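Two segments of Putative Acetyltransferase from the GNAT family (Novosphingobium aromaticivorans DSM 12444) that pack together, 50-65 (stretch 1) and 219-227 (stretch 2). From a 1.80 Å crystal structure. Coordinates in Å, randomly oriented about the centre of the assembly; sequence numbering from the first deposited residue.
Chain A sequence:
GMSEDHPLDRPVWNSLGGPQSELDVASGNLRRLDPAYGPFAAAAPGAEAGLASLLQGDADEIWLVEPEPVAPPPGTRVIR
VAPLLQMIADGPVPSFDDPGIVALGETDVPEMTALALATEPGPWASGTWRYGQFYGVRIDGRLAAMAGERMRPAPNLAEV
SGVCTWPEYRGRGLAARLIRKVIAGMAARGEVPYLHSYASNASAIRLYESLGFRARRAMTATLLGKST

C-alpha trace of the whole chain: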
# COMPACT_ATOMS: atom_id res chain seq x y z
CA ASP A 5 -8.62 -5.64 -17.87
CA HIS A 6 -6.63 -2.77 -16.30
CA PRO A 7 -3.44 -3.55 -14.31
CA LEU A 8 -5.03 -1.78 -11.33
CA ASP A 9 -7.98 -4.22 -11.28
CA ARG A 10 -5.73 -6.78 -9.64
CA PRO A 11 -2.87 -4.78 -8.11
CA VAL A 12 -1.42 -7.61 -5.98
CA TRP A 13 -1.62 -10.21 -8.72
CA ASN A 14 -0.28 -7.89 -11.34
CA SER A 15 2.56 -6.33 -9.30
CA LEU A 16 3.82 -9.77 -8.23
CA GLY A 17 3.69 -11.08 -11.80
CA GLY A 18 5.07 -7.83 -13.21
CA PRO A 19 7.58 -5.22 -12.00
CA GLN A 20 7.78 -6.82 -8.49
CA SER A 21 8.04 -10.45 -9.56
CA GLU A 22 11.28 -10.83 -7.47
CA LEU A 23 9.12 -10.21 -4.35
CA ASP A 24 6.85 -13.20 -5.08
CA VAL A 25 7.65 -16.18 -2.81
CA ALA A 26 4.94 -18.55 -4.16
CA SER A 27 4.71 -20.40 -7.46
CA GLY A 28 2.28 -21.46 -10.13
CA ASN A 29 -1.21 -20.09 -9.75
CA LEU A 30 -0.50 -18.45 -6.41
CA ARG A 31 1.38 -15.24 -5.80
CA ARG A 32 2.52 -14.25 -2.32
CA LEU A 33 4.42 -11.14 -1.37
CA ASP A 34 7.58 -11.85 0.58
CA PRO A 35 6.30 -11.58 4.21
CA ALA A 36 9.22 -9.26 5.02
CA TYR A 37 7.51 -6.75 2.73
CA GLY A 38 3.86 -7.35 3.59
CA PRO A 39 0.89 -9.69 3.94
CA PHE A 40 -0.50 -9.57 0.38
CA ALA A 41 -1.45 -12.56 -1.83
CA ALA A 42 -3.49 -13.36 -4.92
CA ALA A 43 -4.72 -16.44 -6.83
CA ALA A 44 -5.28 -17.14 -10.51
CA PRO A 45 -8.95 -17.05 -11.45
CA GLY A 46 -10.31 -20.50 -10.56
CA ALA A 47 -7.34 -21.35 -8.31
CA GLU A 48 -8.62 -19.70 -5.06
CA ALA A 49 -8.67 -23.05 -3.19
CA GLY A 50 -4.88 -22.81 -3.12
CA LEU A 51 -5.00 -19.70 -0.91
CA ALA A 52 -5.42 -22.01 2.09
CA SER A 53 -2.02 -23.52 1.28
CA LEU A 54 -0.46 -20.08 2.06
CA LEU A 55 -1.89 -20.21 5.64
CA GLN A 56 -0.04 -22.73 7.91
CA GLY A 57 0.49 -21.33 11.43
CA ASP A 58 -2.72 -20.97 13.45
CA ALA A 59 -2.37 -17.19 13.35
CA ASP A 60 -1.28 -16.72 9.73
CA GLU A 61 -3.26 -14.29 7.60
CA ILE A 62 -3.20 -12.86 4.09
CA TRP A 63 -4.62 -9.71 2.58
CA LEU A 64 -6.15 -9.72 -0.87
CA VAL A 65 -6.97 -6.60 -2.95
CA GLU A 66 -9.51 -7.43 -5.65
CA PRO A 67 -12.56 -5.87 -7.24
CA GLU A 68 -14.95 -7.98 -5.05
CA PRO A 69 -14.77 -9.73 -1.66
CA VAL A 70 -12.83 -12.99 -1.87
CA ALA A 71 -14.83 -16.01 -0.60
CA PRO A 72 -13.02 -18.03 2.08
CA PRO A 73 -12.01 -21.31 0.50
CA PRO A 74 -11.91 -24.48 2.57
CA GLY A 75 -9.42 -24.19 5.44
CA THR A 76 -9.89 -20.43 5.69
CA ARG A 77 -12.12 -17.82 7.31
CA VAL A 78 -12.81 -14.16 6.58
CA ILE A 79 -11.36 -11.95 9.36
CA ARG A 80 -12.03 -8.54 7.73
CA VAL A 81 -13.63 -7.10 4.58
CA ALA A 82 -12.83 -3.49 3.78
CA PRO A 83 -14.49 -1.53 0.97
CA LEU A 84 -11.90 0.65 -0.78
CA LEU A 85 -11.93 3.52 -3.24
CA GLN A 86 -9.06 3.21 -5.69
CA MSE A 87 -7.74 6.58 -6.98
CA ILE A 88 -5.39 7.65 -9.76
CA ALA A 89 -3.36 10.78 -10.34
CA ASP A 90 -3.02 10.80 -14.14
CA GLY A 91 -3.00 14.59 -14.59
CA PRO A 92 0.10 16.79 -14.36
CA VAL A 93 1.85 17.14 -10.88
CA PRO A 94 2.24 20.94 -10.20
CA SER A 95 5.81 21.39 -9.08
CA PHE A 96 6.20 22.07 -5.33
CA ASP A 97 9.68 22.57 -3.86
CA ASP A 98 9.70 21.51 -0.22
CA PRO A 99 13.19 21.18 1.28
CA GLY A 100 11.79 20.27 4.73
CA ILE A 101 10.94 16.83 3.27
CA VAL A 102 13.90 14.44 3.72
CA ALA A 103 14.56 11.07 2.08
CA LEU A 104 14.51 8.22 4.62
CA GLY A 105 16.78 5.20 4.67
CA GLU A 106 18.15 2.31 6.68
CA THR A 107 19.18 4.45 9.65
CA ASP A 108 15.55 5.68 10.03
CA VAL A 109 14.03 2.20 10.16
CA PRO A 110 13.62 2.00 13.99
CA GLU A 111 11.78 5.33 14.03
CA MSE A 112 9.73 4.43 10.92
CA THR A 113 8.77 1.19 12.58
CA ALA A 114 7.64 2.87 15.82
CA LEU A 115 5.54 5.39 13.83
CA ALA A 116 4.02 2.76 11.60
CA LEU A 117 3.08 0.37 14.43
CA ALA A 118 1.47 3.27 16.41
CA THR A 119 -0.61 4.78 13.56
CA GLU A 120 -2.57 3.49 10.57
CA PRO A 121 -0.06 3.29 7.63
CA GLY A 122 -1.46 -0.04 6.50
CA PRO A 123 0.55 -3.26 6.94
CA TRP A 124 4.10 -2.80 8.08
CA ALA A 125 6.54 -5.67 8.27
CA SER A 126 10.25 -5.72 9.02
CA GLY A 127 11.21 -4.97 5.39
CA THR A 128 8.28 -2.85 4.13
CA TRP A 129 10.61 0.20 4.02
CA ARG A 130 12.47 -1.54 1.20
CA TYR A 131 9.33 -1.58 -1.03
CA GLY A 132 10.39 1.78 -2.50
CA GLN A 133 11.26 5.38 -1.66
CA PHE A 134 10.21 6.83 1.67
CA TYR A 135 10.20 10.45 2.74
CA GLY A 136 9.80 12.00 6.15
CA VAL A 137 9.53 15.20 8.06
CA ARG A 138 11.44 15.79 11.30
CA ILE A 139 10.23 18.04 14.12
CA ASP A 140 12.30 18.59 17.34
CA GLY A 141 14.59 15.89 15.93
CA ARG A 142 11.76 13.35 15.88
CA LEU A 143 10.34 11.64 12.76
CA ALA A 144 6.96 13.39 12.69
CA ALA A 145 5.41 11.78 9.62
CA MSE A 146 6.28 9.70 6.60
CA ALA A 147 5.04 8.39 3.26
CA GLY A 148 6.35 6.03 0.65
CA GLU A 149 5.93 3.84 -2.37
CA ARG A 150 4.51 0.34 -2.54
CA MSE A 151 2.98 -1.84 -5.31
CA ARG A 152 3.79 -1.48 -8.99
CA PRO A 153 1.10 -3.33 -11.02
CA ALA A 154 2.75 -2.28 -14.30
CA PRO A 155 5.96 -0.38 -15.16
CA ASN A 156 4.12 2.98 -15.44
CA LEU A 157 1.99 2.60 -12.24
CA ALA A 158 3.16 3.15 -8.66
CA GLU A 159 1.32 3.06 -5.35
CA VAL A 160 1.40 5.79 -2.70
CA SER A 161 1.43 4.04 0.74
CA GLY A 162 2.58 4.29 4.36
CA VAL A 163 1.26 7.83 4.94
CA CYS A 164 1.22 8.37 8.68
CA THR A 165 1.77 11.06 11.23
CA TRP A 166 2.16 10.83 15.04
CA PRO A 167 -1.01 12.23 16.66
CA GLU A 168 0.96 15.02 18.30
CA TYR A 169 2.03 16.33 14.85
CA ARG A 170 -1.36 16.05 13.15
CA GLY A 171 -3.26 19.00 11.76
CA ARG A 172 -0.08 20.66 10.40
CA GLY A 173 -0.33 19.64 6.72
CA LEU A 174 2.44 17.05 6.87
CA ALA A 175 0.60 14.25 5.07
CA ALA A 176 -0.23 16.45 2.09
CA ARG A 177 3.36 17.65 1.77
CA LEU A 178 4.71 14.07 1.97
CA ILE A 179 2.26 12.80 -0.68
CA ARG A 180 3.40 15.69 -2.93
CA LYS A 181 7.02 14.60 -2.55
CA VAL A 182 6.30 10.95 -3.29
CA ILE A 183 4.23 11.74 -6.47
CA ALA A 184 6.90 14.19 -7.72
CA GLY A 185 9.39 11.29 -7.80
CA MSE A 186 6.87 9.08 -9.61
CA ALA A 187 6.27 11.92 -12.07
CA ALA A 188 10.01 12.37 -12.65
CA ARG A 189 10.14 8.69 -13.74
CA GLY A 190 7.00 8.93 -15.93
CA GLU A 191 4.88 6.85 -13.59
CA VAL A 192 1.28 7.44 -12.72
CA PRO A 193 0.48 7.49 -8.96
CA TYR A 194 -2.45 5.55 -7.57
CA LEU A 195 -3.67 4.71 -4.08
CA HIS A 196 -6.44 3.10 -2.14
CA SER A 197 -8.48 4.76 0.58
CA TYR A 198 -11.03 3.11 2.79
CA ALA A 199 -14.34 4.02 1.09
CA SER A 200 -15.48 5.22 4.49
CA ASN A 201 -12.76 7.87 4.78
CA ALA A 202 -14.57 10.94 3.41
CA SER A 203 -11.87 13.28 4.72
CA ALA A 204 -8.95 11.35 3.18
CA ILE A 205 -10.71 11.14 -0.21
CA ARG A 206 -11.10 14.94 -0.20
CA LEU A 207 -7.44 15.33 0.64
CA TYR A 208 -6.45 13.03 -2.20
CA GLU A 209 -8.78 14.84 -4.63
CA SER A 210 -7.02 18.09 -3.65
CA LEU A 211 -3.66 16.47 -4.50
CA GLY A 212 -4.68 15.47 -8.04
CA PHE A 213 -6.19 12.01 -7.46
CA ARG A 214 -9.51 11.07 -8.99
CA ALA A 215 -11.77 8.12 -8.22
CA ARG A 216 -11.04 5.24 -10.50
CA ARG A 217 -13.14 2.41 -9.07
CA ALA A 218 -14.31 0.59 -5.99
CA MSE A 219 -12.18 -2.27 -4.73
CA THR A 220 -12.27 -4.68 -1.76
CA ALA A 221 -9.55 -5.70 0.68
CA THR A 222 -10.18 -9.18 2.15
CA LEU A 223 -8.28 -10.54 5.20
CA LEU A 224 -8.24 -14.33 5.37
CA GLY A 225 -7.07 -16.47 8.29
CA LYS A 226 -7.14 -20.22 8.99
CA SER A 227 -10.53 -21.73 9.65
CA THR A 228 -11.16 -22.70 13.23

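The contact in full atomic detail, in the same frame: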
# COMPACT_ATOMS: atom_id res chain seq x y z
N GLY A 50 -6.28 -22.81 -3.51
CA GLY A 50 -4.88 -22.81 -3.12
C GLY A 50 -4.47 -21.76 -2.10
O GLY A 50 -3.38 -21.84 -1.54
N LEU A 51 -5.32 -20.75 -1.88
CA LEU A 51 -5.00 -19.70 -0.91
C LEU A 51 -4.81 -20.29 0.48
O LEU A 51 -4.00 -19.80 1.24
CB LEU A 51 -6.09 -18.62 -0.89
CG LEU A 51 -6.18 -17.65 -2.07
CD1 LEU A 51 -7.51 -16.85 -1.97
CD2 LEU A 51 -4.94 -16.72 -2.17
N ALA A 52 -5.54 -21.37 0.80
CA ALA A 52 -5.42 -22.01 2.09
C ALA A 52 -4.01 -22.55 2.31
O ALA A 52 -3.49 -22.53 3.42
CB ALA A 52 -6.48 -23.12 2.25
N SER A 53 -3.38 -22.99 1.23
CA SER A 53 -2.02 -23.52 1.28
C SER A 53 -1.00 -22.46 1.70
O SER A 53 0.08 -22.82 2.15
CB SER A 53 -1.63 -24.20 -0.07
OG SER A 53 -1.37 -23.23 -1.07
N LEU A 54 -1.34 -21.16 1.59
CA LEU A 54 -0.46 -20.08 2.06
C LEU A 54 -0.63 -19.79 3.54
O LEU A 54 0.09 -18.93 4.07
CB LEU A 54 -0.75 -18.78 1.29
CG LEU A 54 -0.73 -18.78 -0.25
CD1 LEU A 54 -1.31 -17.46 -0.83
CD2 LEU A 54 0.68 -19.02 -0.72
N LEU A 55 -1.56 -20.47 4.23
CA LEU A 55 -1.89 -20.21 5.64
C LEU A 55 -1.62 -21.41 6.59
O LEU A 55 -2.56 -22.16 6.94
CB LEU A 55 -3.37 -19.84 5.76
CG LEU A 55 -3.78 -18.51 5.13
CD1 LEU A 55 -5.27 -18.30 5.28
CD2 LEU A 55 -3.01 -17.38 5.75
N GLN A 56 -0.37 -21.57 7.04
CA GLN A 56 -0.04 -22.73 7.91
C GLN A 56 -0.15 -22.55 9.44
O GLN A 56 -0.86 -23.33 10.10
CB GLN A 56 1.36 -23.30 7.61
CG GLN A 56 1.61 -24.63 8.38
CD GLN A 56 0.48 -25.66 8.14
OE1 GLN A 56 0.08 -25.90 6.99
NE2 GLN A 56 -0.04 -26.25 9.22
N GLY A 57 0.61 -21.62 10.00
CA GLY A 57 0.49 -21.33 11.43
C GLY A 57 -0.92 -20.90 11.81
O GLY A 57 -1.60 -20.22 11.04
N ASP A 58 -1.37 -21.27 13.00
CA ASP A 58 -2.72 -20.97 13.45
C ASP A 58 -3.09 -19.50 13.23
O ASP A 58 -4.24 -19.19 12.93
CB ASP A 58 -2.91 -21.32 14.94
CG ASP A 58 -3.06 -22.82 15.18
OD1 ASP A 58 -3.09 -23.61 14.20
OD2 ASP A 58 -3.17 -23.19 16.37
N ALA A 59 -2.12 -18.61 13.36
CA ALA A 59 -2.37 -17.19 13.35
C ALA A 59 -1.99 -16.52 12.03
O ALA A 59 -2.01 -15.29 11.91
CB ALA A 59 -1.65 -16.54 14.52
N ASP A 60 -1.63 -17.30 11.02
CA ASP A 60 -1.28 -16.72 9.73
C ASP A 60 -2.48 -16.02 9.08
O ASP A 60 -3.63 -16.39 9.30
CB ASP A 60 -0.72 -17.80 8.81
CG ASP A 60 0.58 -18.36 9.34
OD1 ASP A 60 1.07 -17.77 10.34
OD2 ASP A 60 1.09 -19.37 8.80
N GLU A 61 -2.20 -14.97 8.35
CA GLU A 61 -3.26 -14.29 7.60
C GLU A 61 -2.71 -13.73 6.30
O GLU A 61 -1.51 -13.53 6.17
CB GLU A 61 -3.91 -13.23 8.45
CG GLU A 61 -2.99 -12.15 8.92
CD GLU A 61 -3.58 -11.22 9.97
OE1 GLU A 61 -4.51 -11.64 10.75
OE2 GLU A 61 -3.10 -10.05 9.99
N ILE A 62 -3.59 -13.49 5.34
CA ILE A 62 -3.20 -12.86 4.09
C ILE A 62 -4.25 -11.83 3.70
O ILE A 62 -5.47 -12.00 3.91
CB ILE A 62 -3.01 -13.89 2.93
CG1 ILE A 62 -4.24 -14.82 2.78
CG2 ILE A 62 -1.70 -14.70 3.10
CD1 ILE A 62 -4.19 -15.64 1.48
N TRP A 63 -3.77 -10.73 3.13
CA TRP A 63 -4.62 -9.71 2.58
C TRP A 63 -4.63 -9.85 1.08
O TRP A 63 -3.57 -9.96 0.44
CB TRP A 63 -4.12 -8.30 2.89
CG TRP A 63 -4.49 -7.77 4.22
CD1 TRP A 63 -3.70 -7.73 5.32
CD2 TRP A 63 -5.74 -7.18 4.59
NE1 TRP A 63 -4.37 -7.14 6.37
CE2 TRP A 63 -5.62 -6.79 5.94
CE3 TRP A 63 -6.94 -6.95 3.92
CZ2 TRP A 63 -6.67 -6.21 6.64
CZ3 TRP A 63 -7.98 -6.36 4.64
CH2 TRP A 63 -7.83 -6.00 5.98
N LEU A 64 -5.86 -9.76 0.56
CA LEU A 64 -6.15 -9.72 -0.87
C LEU A 64 -6.82 -8.39 -1.25
O LEU A 64 -7.62 -7.86 -0.50
CB LEU A 64 -7.03 -10.90 -1.26
CG LEU A 64 -6.53 -12.28 -0.82
CD1 LEU A 64 -7.40 -12.78 0.30
CD2 LEU A 64 -6.50 -13.26 -2.01
N VAL A 65 -6.45 -7.89 -2.41
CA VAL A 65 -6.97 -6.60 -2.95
C VAL A 65 -7.49 -6.94 -4.34
O VAL A 65 -6.70 -7.23 -5.25
CB VAL A 65 -5.91 -5.48 -2.96
CG1 VAL A 65 -6.55 -4.19 -3.47
CG2 VAL A 65 -5.34 -5.28 -1.54
N MSE A 219 -12.88 -1.01 -4.92
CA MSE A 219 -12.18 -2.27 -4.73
C MSE A 219 -12.54 -2.82 -3.35
O MSE A 219 -13.20 -2.16 -2.55
CB MSE A 219 -10.66 -2.10 -4.87
CG MSE A 219 -10.20 -1.54 -6.22
SE MSE A 219 -10.25 -2.87 -7.60
CE MSE A 219 -8.66 -3.82 -7.05
N THR A 220 -12.09 -4.04 -3.07
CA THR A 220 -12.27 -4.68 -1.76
C THR A 220 -10.99 -5.35 -1.28
O THR A 220 -10.39 -6.16 -2.00
CB THR A 220 -13.36 -5.75 -1.83
OG1 THR A 220 -14.54 -5.17 -2.42
CG2 THR A 220 -13.70 -6.30 -0.45
N ALA A 221 -10.62 -5.01 -0.04
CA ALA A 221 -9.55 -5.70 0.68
C ALA A 221 -10.18 -6.79 1.53
O ALA A 221 -11.07 -6.49 2.34
CB ALA A 221 -8.79 -4.72 1.58
N THR A 222 -9.74 -8.03 1.33
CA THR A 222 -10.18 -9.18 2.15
C THR A 222 -9.00 -9.73 2.98
O THR A 222 -7.92 -9.96 2.44
CB THR A 222 -10.75 -10.32 1.29
OG1 THR A 222 -11.95 -9.91 0.60
CG2 THR A 222 -11.00 -11.56 2.13
N LEU A 223 -9.23 -9.92 4.28
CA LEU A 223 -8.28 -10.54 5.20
C LEU A 223 -8.76 -11.95 5.53
O LEU A 223 -9.84 -12.14 6.16
CB LEU A 223 -8.12 -9.68 6.46
CG LEU A 223 -7.08 -10.23 7.45
CD1 LEU A 223 -5.67 -10.25 6.78
CD2 LEU A 223 -7.13 -9.34 8.70
N LEU A 224 -7.99 -12.93 5.08
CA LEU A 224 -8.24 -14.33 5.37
C LEU A 224 -7.25 -14.87 6.39
O LEU A 224 -6.02 -14.63 6.29
CB LEU A 224 -8.16 -15.21 4.09
CG LEU A 224 -9.15 -14.91 2.96
CD1 LEU A 224 -8.84 -15.87 1.76
CD2 LEU A 224 -10.62 -14.99 3.41
N GLY A 225 -7.82 -15.62 7.35
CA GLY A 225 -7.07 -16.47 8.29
C GLY A 225 -7.41 -17.95 8.13
O GLY A 225 -8.18 -18.34 7.26
N LYS A 226 -6.82 -18.78 8.97
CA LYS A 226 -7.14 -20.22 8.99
C LYS A 226 -8.50 -20.44 9.60
O LYS A 226 -8.86 -19.75 10.56
CB LYS A 226 -6.11 -20.98 9.82
CG LYS A 226 -4.98 -21.60 9.04
CD LYS A 226 -4.36 -22.71 9.89
N SER A 227 -9.26 -21.38 9.06
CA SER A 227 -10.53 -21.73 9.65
C SER A 227 -10.27 -22.31 11.03
O SER A 227 -9.22 -22.91 11.28
CB SER A 227 -11.29 -22.75 8.78
OG SER A 227 -10.49 -23.87 8.50
O HOH W 1 -5.32 -17.37 11.12

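Two segments far apart in sequence meet as antiparallel neighbours in a sheet; the strand directions differ by 164°, and the two stretches together bury 819 Å², both sides summed. The first part of stretch 1 supplies apolar cover before the strand begins. Leu51 sends CD1 to within 4.1 Å of Leu224 CD1, and Leu55 places its own CD1 4.4 Å from Leu224 CB and 3.5 Å from Gly225 O. Leu55 also meets the aliphatic part of Lys226, whose CG lies 3.3 Å from Leu55 O; the lysine is modelled only as far as CD, so its charged end cannot be read.

From Gly57 to Asp60 the chain makes a type I turn, closed by Asp60 N to Gly57 O at 2.9 Å. Here a water replaces direct pairing: it donates to Asp58 O (2.8 Å) and Asp60 O (2.7 Å) and accepts from Lys226 N (3.0 Å), satisfying polar backbone atoms where the strands part.

From Ile62 on the ladder is regular, and alternation sorts the side chains: Ile62, Leu64, Thr222 and Leu224 share one face, Trp63, Val65, Ala221 and Leu223 the other. Ile62 N donates to Leu224 O (2.8 Å) and Leu224 N returns the bond to Ile62 O (2.9 Å), while Ile62 CG1 packs 4.2 Å from Leu224 CB. Trp63 faces Leu223 without such bonds, though Trp63 CA approaches Thr222 O at 3.3 Å. Leu223 CD1 sits 3.4 Å from the centroid of the Trp63 five-membered ring, nearly along its normal, a CH-pi contact, and Trp63 CZ3 reaches Ala221 CB at 3.6 Å. At Leu64 the paired bonds return, Leu64 N to Thr222 O and Thr222 N to Leu64 O, both 2.8 Å; its CD1 also grips Leu224, 3.7 Å from Leu224 CD1. At Val65, the last residue of stretch 1, CG1 lies 4.2 Å from CE of selenomethionine Met219.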